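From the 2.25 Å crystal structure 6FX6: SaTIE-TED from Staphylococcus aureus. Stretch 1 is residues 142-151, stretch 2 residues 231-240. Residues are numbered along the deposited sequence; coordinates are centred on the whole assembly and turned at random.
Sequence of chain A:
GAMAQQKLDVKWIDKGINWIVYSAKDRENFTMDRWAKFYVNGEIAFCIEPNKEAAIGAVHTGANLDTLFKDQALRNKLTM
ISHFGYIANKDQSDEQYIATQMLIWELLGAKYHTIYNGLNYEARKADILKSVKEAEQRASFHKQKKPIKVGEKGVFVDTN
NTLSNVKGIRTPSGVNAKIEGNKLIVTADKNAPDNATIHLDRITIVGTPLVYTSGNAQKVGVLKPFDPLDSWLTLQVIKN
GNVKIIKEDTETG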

# COMPACT_ATOMS: atom_id res chain seq x y z
N HIS A 142 21.11 4.73 2.57
CA HIS A 142 20.12 5.45 1.76
C HIS A 142 20.62 6.83 1.34
O HIS A 142 21.11 7.59 2.16
CB HIS A 142 18.81 5.59 2.56
CG HIS A 142 17.69 6.21 1.80
ND1 HIS A 142 17.32 5.78 0.55
CD2 HIS A 142 16.83 7.20 2.13
CE1 HIS A 142 16.28 6.49 0.13
NE2 HIS A 142 15.97 7.36 1.07
N LYS A 143 20.49 7.11 0.05
CA LYS A 143 20.97 8.36 -0.59
C LYS A 143 22.49 8.54 -0.68
O LYS A 143 22.93 9.58 -1.17
CB LYS A 143 20.37 9.62 0.07
CG LYS A 143 18.87 9.64 0.25
CD LYS A 143 18.44 11.02 0.73
CE LYS A 143 17.07 11.03 1.37
NZ LYS A 143 16.83 12.31 2.10
N GLN A 144 23.29 7.57 -0.25
CA GLN A 144 24.74 7.73 -0.25
C GLN A 144 25.34 7.40 -1.62
O GLN A 144 24.73 6.69 -2.44
CB GLN A 144 25.39 6.88 0.85
CG GLN A 144 25.03 7.35 2.25
CD GLN A 144 25.85 6.70 3.36
OE1 GLN A 144 26.23 5.53 3.27
NE2 GLN A 144 26.11 7.46 4.42
N LYS A 145 26.53 7.96 -1.85
CA LYS A 145 27.34 7.68 -3.03
C LYS A 145 28.57 6.92 -2.56
O LYS A 145 29.26 7.37 -1.65
CB LYS A 145 27.77 8.98 -3.70
CG LYS A 145 26.63 9.77 -4.32
CD LYS A 145 27.13 11.07 -4.93
CE LYS A 145 26.00 11.95 -5.43
NZ LYS A 145 25.39 11.44 -6.69
N LYS A 146 28.83 5.77 -3.19
CA LYS A 146 29.95 4.90 -2.81
C LYS A 146 30.79 4.61 -4.04
O LYS A 146 30.22 4.27 -5.08
CB LYS A 146 29.43 3.57 -2.27
CG LYS A 146 28.47 3.66 -1.10
CD LYS A 146 29.17 3.96 0.21
CE LYS A 146 28.29 3.57 1.38
NZ LYS A 146 28.78 4.17 2.65
N PRO A 147 32.13 4.73 -3.94
CA PRO A 147 32.98 4.33 -5.07
C PRO A 147 33.10 2.81 -5.17
O PRO A 147 33.10 2.11 -4.16
CB PRO A 147 34.33 4.95 -4.71
CG PRO A 147 34.35 4.95 -3.23
CD PRO A 147 32.93 5.23 -2.81
N ILE A 148 33.18 2.31 -6.40
CA ILE A 148 33.38 0.89 -6.66
C ILE A 148 34.16 0.73 -7.97
O ILE A 148 33.84 1.37 -8.97
CB ILE A 148 32.03 0.12 -6.69
CG1 ILE A 148 32.27 -1.40 -6.70
CG2 ILE A 148 31.16 0.54 -7.88
CD1 ILE A 148 31.00 -2.21 -6.55
N LYS A 149 35.20 -0.11 -7.95
CA LYS A 149 35.99 -0.38 -9.16
C LYS A 149 35.31 -1.44 -10.01
O LYS A 149 34.71 -2.38 -9.47
CB LYS A 149 37.40 -0.83 -8.79
CG LYS A 149 38.17 0.21 -7.99
CD LYS A 149 39.67 0.10 -8.19
CE LYS A 149 40.37 1.29 -7.54
NZ LYS A 149 41.83 1.29 -7.82
N VAL A 150 35.40 -1.28 -11.33
CA VAL A 150 34.88 -2.28 -12.28
C VAL A 150 35.54 -3.63 -12.02
O VAL A 150 36.76 -3.71 -11.87
CB VAL A 150 35.10 -1.83 -13.75
CG1 VAL A 150 34.97 -2.99 -14.73
CG2 VAL A 150 34.13 -0.71 -14.11
N GLY A 151 34.72 -4.68 -11.97
CA GLY A 151 35.19 -6.04 -11.71
C GLY A 151 35.06 -6.45 -10.26
O GLY A 151 34.61 -7.56 -9.98
N SER A 231 14.85 2.24 -0.63
CA SER A 231 16.18 2.68 -0.23
C SER A 231 17.00 2.64 -1.50
O SER A 231 16.87 1.70 -2.28
CB SER A 231 16.77 1.74 0.83
OG SER A 231 16.00 1.77 2.00
N TRP A 232 17.83 3.67 -1.73
CA TRP A 232 18.69 3.70 -2.89
C TRP A 232 20.12 4.13 -2.58
O TRP A 232 20.39 4.86 -1.62
CB TRP A 232 18.10 4.56 -4.02
CG TRP A 232 17.88 6.01 -3.71
CD1 TRP A 232 16.71 6.59 -3.31
CD2 TRP A 232 18.84 7.08 -3.82
NE1 TRP A 232 16.88 7.94 -3.15
CE2 TRP A 232 18.18 8.27 -3.45
CE3 TRP A 232 20.19 7.14 -4.18
CZ2 TRP A 232 18.82 9.52 -3.43
CZ3 TRP A 232 20.84 8.39 -4.16
CH2 TRP A 232 20.15 9.56 -3.79
N LEU A 233 21.01 3.67 -3.45
CA LEU A 233 22.44 3.84 -3.31
C LEU A 233 23.02 4.07 -4.69
O LEU A 233 22.72 3.30 -5.62
CB LEU A 233 23.02 2.57 -2.69
CG LEU A 233 24.53 2.38 -2.54
CD1 LEU A 233 24.83 1.53 -1.31
CD2 LEU A 233 25.14 1.73 -3.77
N THR A 234 23.83 5.12 -4.84
CA THR A 234 24.46 5.43 -6.12
C THR A 234 25.91 4.99 -6.09
O THR A 234 26.68 5.42 -5.23
CB THR A 234 24.34 6.94 -6.44
OG1 THR A 234 22.96 7.28 -6.54
CG2 THR A 234 25.04 7.28 -7.76
N LEU A 235 26.29 4.13 -7.04
CA LEU A 235 27.68 3.71 -7.19
C LEU A 235 28.41 4.65 -8.13
O LEU A 235 27.90 4.98 -9.19
CB LEU A 235 27.74 2.31 -7.78
CG LEU A 235 27.00 1.19 -7.05
CD1 LEU A 235 26.96 -0.06 -7.92
CD2 LEU A 235 27.63 0.89 -5.71
N GLN A 236 29.60 5.09 -7.72
CA GLN A 236 30.49 5.85 -8.59
C GLN A 236 31.46 4.84 -9.20
O GLN A 236 32.39 4.38 -8.54
CB GLN A 236 31.24 6.93 -7.80
CG GLN A 236 30.34 7.98 -7.17
CD GLN A 236 31.09 8.96 -6.27
OE1 GLN A 236 32.12 8.63 -5.67
NE2 GLN A 236 30.57 10.18 -6.16
N VAL A 237 31.21 4.48 -10.46
CA VAL A 237 31.89 3.35 -11.09
C VAL A 237 33.24 3.82 -11.63
O VAL A 237 33.28 4.67 -12.52
CB VAL A 237 31.05 2.71 -12.22
CG1 VAL A 237 31.69 1.42 -12.71
CG2 VAL A 237 29.63 2.42 -11.72
N ILE A 238 34.32 3.28 -11.07
CA ILE A 238 35.69 3.68 -11.42
C ILE A 238 36.19 2.78 -12.55
O ILE A 238 36.32 1.57 -12.37
CB ILE A 238 36.63 3.59 -10.20
CG1 ILE A 238 36.18 4.58 -9.12
CG2 ILE A 238 38.08 3.87 -10.61
CD1 ILE A 238 36.78 4.32 -7.76
N LYS A 239 36.49 3.38 -13.70
CA LYS A 239 36.83 2.65 -14.92
C LYS A 239 38.30 2.24 -14.96
O LYS A 239 38.61 1.06 -15.16
CB LYS A 239 36.51 3.49 -16.17
CG LYS A 239 35.06 3.94 -16.27
CD LYS A 239 34.12 2.79 -16.63
CE LYS A 239 32.67 3.17 -16.41
NZ LYS A 239 31.76 2.02 -16.64
N ASN A 240 39.18 3.22 -14.79
CA ASN A 240 40.64 3.02 -14.77
C ASN A 240 41.17 2.36 -16.05
O ASN A 240 40.93 2.84 -17.16
CB ASN A 240 41.06 2.20 -13.53
CG ASN A 240 42.57 2.16 -13.32
OD1 ASN A 240 43.31 3.04 -13.77
ND2 ASN A 240 43.03 1.13 -12.61
O HOH W 1 22.36 9.84 -6.88

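Parallel β-strands pair by a simple rule: alternate residues of one strand both donate to and accept from the partner, the residues between turn their N and O away from it, and side chains alternate between the two faces of the sheet. The pairing of strand 231-238 with the stretch that runs from His142 to Val150 in SaTIE-TED illustrates it, including how the ladder can begin with a side chain. Ser231 contributes mainly packing, its CA lying 3.4 Å from His142 ND1. At Trp232 the hydrogen bonding starts: its N donates to His142 ND1 (3.1 Å), an imidazole nitrogen serving where a carbonyl would otherwise be expected, and its O accepts from Lys143 N (2.8 Å). The indole is engaged as well. The His142 ring turns its edge to the indole face, with planes at 71°, and Lys143 CA sits over the six-membered ring in a CH-π contact.

Leu233 makes no backbone hydrogen bond to the other stretch, but its CD1 approaches Lys146 CG at 4.2 Å. Thr234 resumes the ladder, its N donating to Gln144 O (3.0 Å) and its O accepting from Lys146 N (3.0 Å); a water hydrogen-bonded to Thr234 OG1 also reaches Lys145 NZ, weakly. Leu235 is the next to point its backbone polar groups away, and packs its CB against Ile148 CG2 at 3.9 Å. Gln236 then repeats the pattern: its N donates to Lys146 O (2.8 Å), and its O accepts from Ile148 N (3.1 Å).

Val237 lies on the same face as Leu235 and Ile148, and its CG1 meets Val150 CG2 at 3.5 Å. Ile238 completes the alternation, with its N donating to Ile148 O (2.9 Å) and its O accepting from Val150 N (3.2 Å), while its CD1 covers Pro147 CB at 4.0 Å on the opposite face. Beyond it the contact fades: Lys239 CD approaches Val150 CG2 only to 4.3 Å.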